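Local atomic coordinates of putative c-1-tetrahydrofolate synthase, cytoplasmic (Leishmania major, PDB entry 4A26), a protein that probably oxidises N5,N10-methylenetetrahydrofolate and hydrolyses the methenyl product to 10-formyltetrahydrofolate, serving as a bifunctional NAD(P)-dependent dehydrogenase/cyclohydrolase of one-carbon metabolism. Residues V214-G219 with G256-E261; A233-V238 with A265-I270; N86-N91 with I115-P120; L40-V45 with S69-L74. All coordinates share one frame; numbering follows the deposited sequence.

Contact 1: residues V214-G219 with G256-E261; sequences VIAAMG and GDVCFE
D257 turns its carboxylate onto the backbone N-H groups of M218 and G219, and this pairing carries the contact. OD2 takes the larger share. It accepts from G219 N at 3.0 Å, with an angle of 147° at the hydrogen, through its syn lone pair. M218 N also lies 3.0 Å from D257 OD2, but that bond is bent and weak. OD1 adds another weak bond, at 3.3 Å from G219 N. The carboxylate is therefore gripped by two consecutive amides, with G219 N reaching both oxygens. With chi1 at -79°, D257 CG is anti to its own carbonyl carbon and comes to 3.6 Å from G219 N.

The amides belong to the turn that leaves strand 213-216 at its C-terminal end. This strand is part of the parallel sheet of the Rossmann-like NAD(P)-binding domain. The backbone angles of G219 are ones that favour glycine.

A216, the last strand residue, supplies the apolar floor. Its CB points at the second segment and meets D257 CB at 3.6 Å. The same methyl touches V258 CG2 at 3.7 Å. D237 positions D257, as its two carboxylate oxygens accept the backbone N-H groups of D257 and V258. Y223 packs against the side chains of both M218 and D257. Two residues beyond D257, C259 takes the N-cap position of helix 260-263.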
loop_
_atom_site.group_PDB
_atom_site.type_symbol
_atom_site.label_atom_id
_atom_site.label_comp_id
_atom_site.label_asym_id
_atom_site.label_seq_id
_atom_site.Cartn_x
_atom_site.Cartn_y
_atom_site.Cartn_z
ATOM N N VAL A 214 5.960 17.127 8.203
ATOM C CA VAL A 214 6.369 17.248 6.806
ATOM C C VAL A 214 7.551 16.335 6.536
ATOM O O VAL A 214 8.563 16.384 7.247
ATOM C CB VAL A 214 6.790 18.682 6.438
ATOM C CG1 VAL A 214 7.201 18.744 4.977
ATOM C CG2 VAL A 214 5.666 19.672 6.722
ATOM N N ILE A 215 7.416 15.509 5.501
ATOM C CA ILE A 215 8.465 14.585 5.102
ATOM C C ILE A 215 8.936 15.014 3.720
ATOM O O ILE A 215 8.191 14.908 2.744
ATOM C CB ILE A 215 7.958 13.124 5.080
ATOM C CG1 ILE A 215 7.130 12.808 6.330
ATOM C CG2 ILE A 215 9.120 12.155 5.005
ATOM C CD1 ILE A 215 7.871 13.025 7.626
ATOM N N ALA A 216 10.159 15.535 3.654
ATOM C CA ALA A 216 10.735 16.007 2.400
ATOM C C ALA A 216 11.524 14.883 1.732
ATOM O O ALA A 216 12.657 14.588 2.125
ATOM C CB ALA A 216 11.621 17.205 2.652
ATOM N N ALA A 217 10.915 14.263 0.723
ATOM C CA ALA A 217 11.487 13.090 0.064
ATOM C C ALA A 217 11.503 13.198 -1.457
ATOM O O ALA A 217 11.596 12.183 -2.142
ATOM C CB ALA A 217 10.722 11.840 0.484
ATOM N N MET A 218 11.420 14.412 -1.993
ATOM C CA MET A 218 11.371 14.589 -3.450
ATOM C C MET A 218 12.734 14.358 -4.093
ATOM O O MET A 218 12.805 13.822 -5.194
ATOM C CB MET A 218 10.832 15.978 -3.829
ATOM C CG MET A 218 9.332 16.134 -3.626
ATOM S SD MET A 218 8.342 15.955 -5.129
ATOM C CE MET A 218 8.981 14.432 -5.838
ATOM N N GLY A 219 13.797 14.757 -3.397
ATOM C CA GLY A 219 15.172 14.644 -3.900
ATOM C C GLY A 219 15.676 15.875 -4.640
ATOM O O GLY A 219 16.595 15.777 -5.454
ATOM N N GLY A 256 19.988 18.835 1.664
ATOM C CA GLY A 256 18.632 18.305 1.727
ATOM C C GLY A 256 17.615 19.109 0.937
ATOM O O GLY A 256 17.927 20.167 0.392
ATOM N N ASP A 257 16.391 18.588 0.881
ATOM C CA ASP A 257 15.269 19.255 0.218
ATOM C C ASP A 257 14.864 20.555 0.908
ATOM O O ASP A 257 14.382 21.486 0.262
ATOM C CB ASP A 257 14.044 18.334 0.173
ATOM C CG ASP A 257 14.118 17.294 -0.932
ATOM O OD1 ASP A 257 15.229 16.946 -1.376
ATOM O OD2 ASP A 257 13.041 16.815 -1.352
ATOM N N VAL A 258 15.052 20.603 2.221
ATOM C CA VAL A 258 14.591 21.719 3.029
ATOM C C VAL A 258 15.685 22.757 3.170
ATOM O O VAL A 258 16.853 22.408 3.308
ATOM C CB VAL A 258 14.180 21.241 4.434
ATOM C CG1 VAL A 258 13.659 22.403 5.265
ATOM C CG2 VAL A 258 13.139 20.124 4.327
ATOM N N CYS A 259 15.302 24.031 3.110
ATOM C CA CYS A 259 16.200 25.120 3.472
ATOM C C CYS A 259 16.226 25.191 4.989
ATOM O O CYS A 259 15.330 25.765 5.611
ATOM C CB CYS A 259 15.727 26.445 2.881
ATOM S SG CYS A 259 15.759 26.473 1.091
ATOM N N PHE A 260 17.259 24.600 5.578
ATOM C CA PHE A 260 17.301 24.387 7.014
ATOM C C PHE A 260 17.159 25.669 7.835
ATOM O O PHE A 260 16.276 25.774 8.689
ATOM C CB PHE A 260 18.594 23.675 7.405
ATOM C CG PHE A 260 18.743 23.496 8.879
ATOM C CD1 PHE A 260 18.050 22.490 9.535
ATOM C CD2 PHE A 260 19.544 24.355 9.619
ATOM C CE1 PHE A 260 18.167 22.330 10.901
ATOM C CE2 PHE A 260 19.667 24.201 10.985
ATOM C CZ PHE A 260 18.977 23.188 11.630
ATOM N N GLU A 261 18.035 26.634 7.581
ATOM C CA GLU A 261 18.084 27.857 8.390
ATOM C C GLU A 261 16.795 28.666 8.312
ATOM O O GLU A 261 16.461 29.388 9.248
ATOM C CB GLU A 261 19.295 28.738 8.033
ATOM C CG GLU A 261 19.530 28.938 6.539
ATOM C CD GLU A 261 20.331 27.804 5.919
ATOM O OE1 GLU A 261 21.560 27.745 6.157
ATOM O OE2 GLU A 261 19.716 26.962 5.224
#

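Contact 2: residues A233-V238 with A265-I270; sequences AAVVDV and ARAAWI
A233 O receives two backbone donors from segment 265-270. A268 N lies 2.9 Å from A233 O, in the plane of that carbonyl. W269 N lies 3.3 Å from A233 O on an almost straight bond of 174°. Two residues on, V235 N donates to W269 O at 2.9 Å. I270 CA adds a CH...O contact of 3.1 Å to V235 O. These links set A234 beside W269 and V235 beside I270 in parallel register.

Side chains meet above and below the two strands. On the face of A234 and W269, the two CB atoms are 4.2 Å apart, and the indole leads on towards I9. On the other face, I270 CG1, anti to its own backbone N (chi1 -172°), lies 4.0 Å from V235 CB. V235 CG2 also touches A267 CB at 4.3 Å.

Further along, the hydroxyl of S271 accepts from D237 N. Strand 234-237 runs between strands 269-271 and 213-216 in the parallel sheet of the NAD(P)-binding domain. Helix 147-159 packs on the face of V236 and W269, while helix 260-263 lies against I270.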
loop_
_atom_site.group_PDB
_atom_site.type_symbol
_atom_site.label_atom_id
_atom_site.label_comp_id
_atom_site.label_asym_id
_atom_site.label_seq_id
_atom_site.Cartn_x
_atom_site.Cartn_y
_atom_site.Cartn_z
ATOM N N ALA A 233 5.725 23.080 13.327
ATOM C CA ALA A 233 5.696 21.791 12.634
ATOM C C ALA A 233 6.952 20.972 12.895
ATOM O O ALA A 233 7.957 21.490 13.390
ATOM C CB ALA A 233 5.525 22.002 11.133
ATOM N N ALA A 234 6.875 19.687 12.562
ATOM C CA ALA A 234 8.025 18.796 12.608
ATOM C C ALA A 234 8.398 18.476 11.174
ATOM O O ALA A 234 7.554 18.010 10.403
ATOM C CB ALA A 234 7.690 17.525 13.363
ATOM N N VAL A 235 9.653 18.733 10.813
ATOM C CA VAL A 235 10.117 18.523 9.448
ATOM C C VAL A 235 11.234 17.484 9.393
ATOM O O VAL A 235 12.272 17.652 10.030
ATOM C CB VAL A 235 10.627 19.839 8.829
ATOM C CG1 VAL A 235 11.052 19.614 7.373
ATOM C CG2 VAL A 235 9.558 20.913 8.913
ATOM N N VAL A 236 11.015 16.413 8.627
ATOM C CA VAL A 236 12.056 15.405 8.398
ATOM C C VAL A 236 12.557 15.462 6.955
ATOM O O VAL A 236 11.815 15.174 6.018
ATOM C CB VAL A 236 11.576 13.978 8.719
ATOM C CG1 VAL A 236 12.755 13.013 8.671
ATOM C CG2 VAL A 236 10.920 13.933 10.086
ATOM N N ASP A 237 13.824 15.834 6.796
ATOM C CA ASP A 237 14.441 15.977 5.486
ATOM C C ASP A 237 15.121 14.668 5.102
ATOM O O ASP A 237 16.175 14.335 5.626
ATOM C CB ASP A 237 15.459 17.126 5.522
ATOM C CG ASP A 237 15.875 17.600 4.140
ATOM O OD1 ASP A 237 15.743 16.846 3.153
ATOM O OD2 ASP A 237 16.339 18.750 4.041
ATOM N N VAL A 238 14.505 13.930 4.186
ATOM C CA VAL A 238 15.042 12.648 3.722
ATOM C C VAL A 238 15.788 12.786 2.385
ATOM O O VAL A 238 16.569 11.909 2.004
ATOM C CB VAL A 238 13.925 11.582 3.588
ATOM C CG1 VAL A 238 14.530 10.190 3.519
ATOM C CG2 VAL A 238 12.964 11.662 4.761
ATOM N N ALA A 265 13.476 28.783 11.899
ATOM C CA ALA A 265 12.795 29.936 12.493
ATOM C C ALA A 265 11.296 29.684 12.729
ATOM O O ALA A 265 10.679 30.362 13.556
ATOM C CB ALA A 265 12.994 31.169 11.620
ATOM N N ARG A 266 10.726 28.714 12.011
ATOM C CA ARG A 266 9.290 28.407 12.092
ATOM C C ARG A 266 8.968 27.040 12.703
ATOM O O ARG A 266 7.997 26.911 13.443
ATOM C CB ARG A 266 8.657 28.508 10.704
ATOM C CG ARG A 266 8.143 29.890 10.363
ATOM C CD ARG A 266 7.613 29.947 8.949
ATOM N NE ARG A 266 6.505 30.892 8.823
ATOM C CZ ARG A 266 5.208 30.579 8.894
ATOM N NH1 ARG A 266 4.806 29.332 9.095
ATOM N NH2 ARG A 266 4.295 31.534 8.759
ATOM N N ALA A 267 9.770 26.027 12.387
ATOM C CA ALA A 267 9.537 24.668 12.885
ATOM C C ALA A 267 9.826 24.541 14.379
ATOM O O ALA A 267 10.568 25.336 14.949
ATOM C CB ALA A 267 10.388 23.667 12.106
ATOM N N ALA A 268 9.219 23.534 15.004
ATOM C CA ALA A 268 9.546 23.152 16.378
ATOM C C ALA A 268 10.610 22.057 16.378
ATOM O O ALA A 268 11.496 22.042 17.238
ATOM C CB ALA A 268 8.299 22.679 17.110
ATOM N N TRP A 269 10.509 21.136 15.421
ATOM C CA TRP A 269 11.494 20.076 15.247
ATOM C C TRP A 269 11.896 19.954 13.780
ATOM O O TRP A 269 11.069 20.122 12.885
ATOM C CB TRP A 269 10.930 18.741 15.728
ATOM C CG TRP A 269 10.755 18.654 17.203
ATOM C CD1 TRP A 269 9.656 19.026 17.925
ATOM C CD2 TRP A 269 11.710 18.153 18.151
ATOM N NE1 TRP A 269 9.871 18.788 19.266
ATOM C CE2 TRP A 269 11.121 18.252 19.430
ATOM C CE3 TRP A 269 13.006 17.633 18.043
ATOM C CZ2 TRP A 269 11.782 17.852 20.592
ATOM C CZ3 TRP A 269 13.665 17.231 19.202
ATOM C CH2 TRP A 269 13.051 17.346 20.460
ATOM N N ILE A 270 13.169 19.651 13.546
ATOM C CA ILE A 270 13.681 19.448 12.196
ATOM C C ILE A 270 14.885 18.500 12.224
ATOM O O ILE A 270 15.603 18.432 13.218
ATOM C CB ILE A 270 14.049 20.802 11.542
ATOM C CG1 ILE A 270 14.391 20.630 10.065
ATOM C CG2 ILE A 270 15.204 21.458 12.271
ATOM C CD1 ILE A 270 14.187 21.895 9.266
#

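Contact 3: residues N86-N91 with I115-P120; sequences NVEKLN and IEKIHP
N91 binds two backbone groups of segment 115-120. Its OD1 accepts from H119 N at 2.9 Å, with an angle of 162° at the hydrogen and the donor above the amide carbonyl plane. Its ND2 donates to K117 O at 2.7 Å. The same ND2 reaches E88 OE1 at 3.3 Å, one helical turn back. E88 OE1 is met from above the carboxylate plane. A water also bridges the segments, donating to E88 OE1 at 3.1 Å and to K117 O at 2.7 Å.

Ring contact follows from this placement. N91 CB lies over one face of the H119 imidazole, 3.9 Å from its centroid and offset toward the rim. The amide and ring planes are 31° apart.

The apolar part is small. V87 CG1, anti to the backbone N (chi1 178°), meets I118 CG1 at 3.7 Å. It also touches K117 CB, and the side chains of V87 and I118 cross at about a right angle.

Charge plays a looser part. E88 OE1 is 4.2 Å from K117 NZ, too far for a salt bridge. Any attraction between the two charges is probably slight. E88 OE2 has a partner of its own in N92.

Outside the contact, K122 NZ bonds the carbonyls of L90 and N91. E116 makes a salt bridge to R140 of the second subunit. Here a side-chain amide at the end of helix 80-91 ties it to segment 115-120. V87 and I118 turn inward to the parallel sheet of the alpha/beta catalytic domain.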
loop_
_atom_site.group_PDB
_atom_site.type_symbol
_atom_site.label_atom_id
_atom_site.label_comp_id
_atom_site.label_asym_id
_atom_site.label_seq_id
_atom_site.Cartn_x
_atom_site.Cartn_y
_atom_site.Cartn_z
ATOM N N ASN A 86 22.119 -18.924 -5.408
ATOM C CA ASN A 86 22.726 -18.398 -4.185
ATOM C C ASN A 86 21.710 -17.714 -3.283
ATOM O O ASN A 86 21.824 -17.783 -2.062
ATOM C CB ASN A 86 23.867 -17.432 -4.505
ATOM C CG ASN A 86 25.066 -18.132 -5.102
ATOM O OD1 ASN A 86 26.003 -18.499 -4.391
ATOM N ND2 ASN A 86 25.038 -18.336 -6.411
ATOM N N VAL A 87 20.717 -17.060 -3.882
ATOM C CA VAL A 87 19.621 -16.477 -3.108
ATOM C C VAL A 87 18.824 -17.590 -2.427
ATOM O O VAL A 87 18.478 -17.476 -1.251
ATOM C CB VAL A 87 18.681 -15.605 -3.978
ATOM C CG1 VAL A 87 17.527 -15.065 -3.144
ATOM C CG2 VAL A 87 19.448 -14.458 -4.619
ATOM N N GLU A 88 18.557 -18.667 -3.165
ATOM C CA GLU A 88 17.849 -19.830 -2.617
ATOM C C GLU A 88 18.654 -20.511 -1.503
ATOM O O GLU A 88 18.081 -20.973 -0.515
ATOM C CB GLU A 88 17.527 -20.842 -3.726
ATOM C CG GLU A 88 16.597 -21.988 -3.300
ATOM C CD GLU A 88 15.195 -21.521 -2.909
ATOM O OE1 GLU A 88 14.766 -20.430 -3.348
ATOM O OE2 GLU A 88 14.513 -22.260 -2.168
ATOM N N LYS A 89 19.973 -20.579 -1.663
ATOM C CA LYS A 89 20.832 -21.144 -0.626
ATOM C C LYS A 89 20.658 -20.373 0.683
ATOM O O LYS A 89 20.540 -20.972 1.755
ATOM C CB LYS A 89 22.302 -21.125 -1.059
ATOM N N LEU A 90 20.627 -19.047 0.582
ATOM C CA LEU A 90 20.414 -18.187 1.749
ATOM C C LEU A 90 19.002 -18.341 2.316
ATOM O O LEU A 90 18.827 -18.295 3.531
ATOM C CB LEU A 90 20.706 -16.716 1.409
ATOM C CG LEU A 90 22.152 -16.398 1.002
ATOM C CD1 LEU A 90 22.271 -14.987 0.440
ATOM C CD2 LEU A 90 23.106 -16.597 2.164
ATOM N N ASN A 91 18.004 -18.534 1.449
ATOM C CA ASN A 91 16.639 -18.809 1.908
ATOM C C ASN A 91 16.614 -20.031 2.814
ATOM O O ASN A 91 16.012 -20.005 3.883
ATOM C CB ASN A 91 15.675 -19.041 0.735
ATOM C CG ASN A 91 15.282 -17.760 0.019
ATOM O OD1 ASN A 91 15.205 -16.689 0.619
ATOM N ND2 ASN A 91 15.004 -17.876 -1.276
ATOM N N ILE A 115 15.004 -10.511 -6.664
ATOM C CA ILE A 115 14.384 -10.189 -5.376
ATOM C C ILE A 115 13.168 -11.073 -5.061
ATOM O O ILE A 115 12.890 -11.357 -3.894
ATOM C CB ILE A 115 13.952 -8.703 -5.325
ATOM C CG1 ILE A 115 15.183 -7.788 -5.307
ATOM C CG2 ILE A 115 13.098 -8.431 -4.102
ATOM C CD1 ILE A 115 14.898 -6.359 -5.745
ATOM N N GLU A 116 12.446 -11.502 -6.095
ATOM C CA GLU A 116 11.248 -12.331 -5.912
ATOM C C GLU A 116 11.621 -13.701 -5.330
ATOM O O GLU A 116 10.832 -14.299 -4.594
ATOM C CB GLU A 116 10.479 -12.490 -7.235
ATOM C CG GLU A 116 8.951 -12.378 -7.109
ATOM C CD GLU A 116 8.448 -10.936 -6.935
ATOM O OE1 GLU A 116 9.253 -10.040 -6.582
ATOM O OE2 GLU A 116 7.236 -10.697 -7.146
ATOM N N LYS A 117 12.828 -14.174 -5.654
ATOM C CA LYS A 117 13.370 -15.427 -5.107
ATOM C C LYS A 117 13.499 -15.416 -3.589
ATOM O O LYS A 117 13.422 -16.469 -2.958
ATOM C CB LYS A 117 14.749 -15.743 -5.706
ATOM C CG LYS A 117 14.712 -16.641 -6.922
ATOM C CD LYS A 117 14.626 -18.122 -6.550
ATOM C CE LYS A 117 14.396 -18.991 -7.789
ATOM N NZ LYS A 117 14.335 -20.453 -7.485
ATOM N N ILE A 118 13.722 -14.239 -3.006
ATOM C CA ILE A 118 13.876 -14.136 -1.558
ATOM C C ILE A 118 12.573 -14.553 -0.886
ATOM O O ILE A 118 11.489 -14.183 -1.336
ATOM C CB ILE A 118 14.248 -12.705 -1.102
ATOM C CG1 ILE A 118 15.616 -12.293 -1.659
ATOM C CG2 ILE A 118 14.272 -12.620 0.422
ATOM C CD1 ILE A 118 15.900 -10.805 -1.546
ATOM N N HIS A 119 12.691 -15.340 0.178
ATOM C CA HIS A 119 11.533 -15.758 0.946
ATOM C C HIS A 119 10.972 -14.555 1.707
ATOM O O HIS A 119 11.731 -13.806 2.323
ATOM C CB HIS A 119 11.905 -16.893 1.902
ATOM C CG HIS A 119 11.871 -18.246 1.264
ATOM N ND1 HIS A 119 11.543 -19.390 1.957
ATOM C CD2 HIS A 119 12.095 -18.633 -0.015
ATOM C CE1 HIS A 119 11.583 -20.425 1.138
ATOM N NE2 HIS A 119 11.917 -19.994 -0.065
ATOM N N PRO A 120 9.641 -14.354 1.651
ATOM C CA PRO A 120 8.989 -13.217 2.309
ATOM C C PRO A 120 9.461 -12.950 3.734
ATOM O O PRO A 120 9.570 -11.785 4.129
ATOM C CB PRO A 120 7.516 -13.623 2.314
ATOM C CG PRO A 120 7.364 -14.459 1.105
ATOM C CD PRO A 120 8.668 -15.181 0.909
HETATM O O HOH W 1 12.123 -18.733 -3.461
#

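Contact 4: residues L40-V45 with S69-L74; sequences LASIIV and SFNVEL
L40-V45 and S69-L74 are the two strands of a beta-alpha-beta unit whose crossover is helix 49-64. They run parallel, with axes 4.7 Å apart at 13°, in the three-stranded sheet of the catalytic domain.

Five backbone hydrogen bonds join them. F70 N donates to L40 O at 2.9 Å, and S42 N returns a bond to F70 O at 2.8 Å. V72 N then donates to S42 O, I44 N to V72 O, and L74 N to I44 O. The last four donors lie close to the line of the acceptor C=O.

One face carries A41, I43 and V45 with F70, V72 and L74. I43 and V72 lie side by side, pointing the same way, with I43 CG1 4.2 Å from V72 CB. I43 CG2 touches L74 CD1 at 4.1 Å, and V45 CG2 meets L74 CB at the same distance. A41 CB packs on F70 CB at 3.7 Å. Helix 80-91 covers I43 and L74 from this side.

The opposite face is more polar. S42 OG sits between the backbone N and the carbonyl carbon (chi1 60°). Its stronger partner is H59 NE2 of helix 49-64; N71 OD1 is a weak second neighbour. I44 CG2 runs alongside E73 CG at 3.8 Å.

A41 and I43 send their backbone bonds to strand 98-101 instead. Strand 39-45 is thus bonded on both flanks, apolar towards helix 80-91, with a hydrogen bond between the buried S42 and H59 towards helix 49-64.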
loop_
_atom_site.group_PDB
_atom_site.type_symbol
_atom_site.label_atom_id
_atom_site.label_comp_id
_atom_site.label_asym_id
_atom_site.label_seq_id
_atom_site.Cartn_x
_atom_site.Cartn_y
_atom_site.Cartn_z
ATOM N N LEU A 40 22.645 -11.442 9.202
ATOM C CA LEU A 40 22.306 -10.597 8.072
ATOM C C LEU A 40 23.161 -11.027 6.893
ATOM O O LEU A 40 24.388 -10.969 6.954
ATOM C CB LEU A 40 22.573 -9.128 8.396
ATOM C CG LEU A 40 22.193 -8.135 7.300
ATOM C CD1 LEU A 40 20.729 -8.307 6.894
ATOM C CD2 LEU A 40 22.468 -6.717 7.764
ATOM N N ALA A 41 22.501 -11.473 5.828
ATOM C CA ALA A 41 23.179 -11.910 4.621
ATOM C C ALA A 41 23.003 -10.874 3.527
ATOM O O ALA A 41 21.946 -10.259 3.411
ATOM C CB ALA A 41 22.628 -13.248 4.165
ATOM N N SER A 42 24.047 -10.678 2.728
ATOM C CA SER A 42 23.967 -9.805 1.564
ATOM C C SER A 42 24.519 -10.510 0.334
ATOM O O SER A 42 25.392 -11.373 0.443
ATOM C CB SER A 42 24.726 -8.495 1.806
ATOM O OG SER A 42 26.091 -8.738 2.073
ATOM N N ILE A 43 23.989 -10.145 -0.830
ATOM C CA ILE A 43 24.530 -10.594 -2.100
ATOM C C ILE A 43 24.920 -9.365 -2.911
ATOM O O ILE A 43 24.111 -8.465 -3.112
ATOM C CB ILE A 43 23.519 -11.453 -2.890
ATOM C CG1 ILE A 43 23.160 -12.714 -2.105
ATOM C CG2 ILE A 43 24.102 -11.856 -4.227
ATOM C CD1 ILE A 43 22.069 -13.550 -2.743
ATOM N N ILE A 44 26.174 -9.324 -3.344
ATOM C CA ILE A 44 26.661 -8.276 -4.229
ATOM C C ILE A 44 27.237 -8.950 -5.470
ATOM O O ILE A 44 27.914 -9.978 -5.370
ATOM C CB ILE A 44 27.719 -7.374 -3.542
ATOM C CG1 ILE A 44 28.071 -6.180 -4.432
ATOM C CG2 ILE A 44 28.977 -8.163 -3.199
ATOM C CD1 ILE A 44 29.123 -5.267 -3.833
ATOM N N VAL A 45 26.938 -8.376 -6.634
ATOM C CA VAL A 45 27.359 -8.924 -7.917
ATOM C C VAL A 45 28.269 -7.919 -8.610
ATOM O O VAL A 45 27.951 -6.731 -8.704
ATOM C CB VAL A 45 26.146 -9.247 -8.806
ATOM C CG1 VAL A 45 26.596 -9.716 -10.189
ATOM C CG2 VAL A 45 25.274 -10.297 -8.138
ATOM N N SER A 69 27.352 -12.252 10.139
ATOM C CA SER A 69 27.336 -11.563 8.859
ATOM C C SER A 69 27.634 -12.558 7.748
ATOM O O SER A 69 28.521 -13.397 7.893
ATOM C CB SER A 69 28.375 -10.441 8.858
ATOM O OG SER A 69 27.845 -9.264 8.283
ATOM N N PHE A 70 26.887 -12.470 6.649
ATOM C CA PHE A 70 27.071 -13.374 5.522
ATOM C C PHE A 70 27.163 -12.605 4.214
ATOM O O PHE A 70 26.146 -12.223 3.640
ATOM C CB PHE A 70 25.933 -14.391 5.462
ATOM C CG PHE A 70 25.898 -15.320 6.635
ATOM C CD1 PHE A 70 26.676 -16.468 6.654
ATOM C CD2 PHE A 70 25.091 -15.042 7.731
ATOM C CE1 PHE A 70 26.647 -17.325 7.743
ATOM C CE2 PHE A 70 25.056 -15.893 8.820
ATOM C CZ PHE A 70 25.835 -17.035 8.827
ATOM N N ASN A 71 28.389 -12.377 3.749
ATOM C CA ASN A 71 28.607 -11.707 2.473
ATOM C C ASN A 71 28.880 -12.724 1.376
ATOM O O ASN A 71 29.828 -13.512 1.470
ATOM C CB ASN A 71 29.762 -10.706 2.563
ATOM C CG ASN A 71 29.874 -9.825 1.315
ATOM O OD1 ASN A 71 28.869 -9.529 0.649
ATOM N ND2 ASN A 71 31.097 -9.405 0.992
ATOM N N VAL A 72 28.029 -12.710 0.354
ATOM C CA VAL A 72 28.218 -13.512 -0.844
ATOM C C VAL A 72 28.610 -12.572 -1.979
ATOM O O VAL A 72 27.849 -11.664 -2.318
ATOM C CB VAL A 72 26.924 -14.252 -1.219
ATOM C CG1 VAL A 72 27.108 -15.037 -2.504
ATOM C CG2 VAL A 72 26.488 -15.171 -0.085
ATOM N N GLU A 73 29.796 -12.777 -2.551
ATOM C CA GLU A 73 30.284 -11.936 -3.647
ATOM C C GLU A 73 30.375 -12.722 -4.951
ATOM O O GLU A 73 31.270 -13.546 -5.124
ATOM C CB GLU A 73 31.647 -11.333 -3.303
ATOM C CG GLU A 73 31.663 -10.551 -1.991
ATOM C CD GLU A 73 32.945 -9.770 -1.777
ATOM O OE1 GLU A 73 33.588 -9.398 -2.781
ATOM O OE2 GLU A 73 33.304 -9.520 -0.605
ATOM N N LEU A 74 29.437 -12.459 -5.860
ATOM C CA LEU A 74 29.379 -13.142 -7.151
ATOM C C LEU A 74 30.063 -12.307 -8.235
ATOM O O LEU A 74 30.074 -11.075 -8.153
ATOM C CB LEU A 74 27.926 -13.411 -7.548
ATOM C CG LEU A 74 27.093 -14.256 -6.579
ATOM C CD1 LEU A 74 25.654 -14.328 -7.053
ATOM C CD2 LEU A 74 27.676 -15.655 -6.413
#

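How the contacts relate
Contact 4 comes first along the chain and closes the loop that holds helix 49-64. Contact 3 follows in series and closes the loop holding strand 98-101. The two touch: V87 and L90 of contact 3 pack on I43 of contact 4, uniting helix and sheet in the catalytic domain. Contacts 1 and 2 lie in the NAD(P)-binding domain, on the other side of the chain's centre. Contact 1 closes the loop from 214-219 to 256-261, contact 2 that from 233-238 to 265-270, so their loops cross. Neighbouring strands 213-216 and 234-237 link them, and F260 packs on I270. Contacts 1 and 3 have centres about 35 Å apart and do not touch.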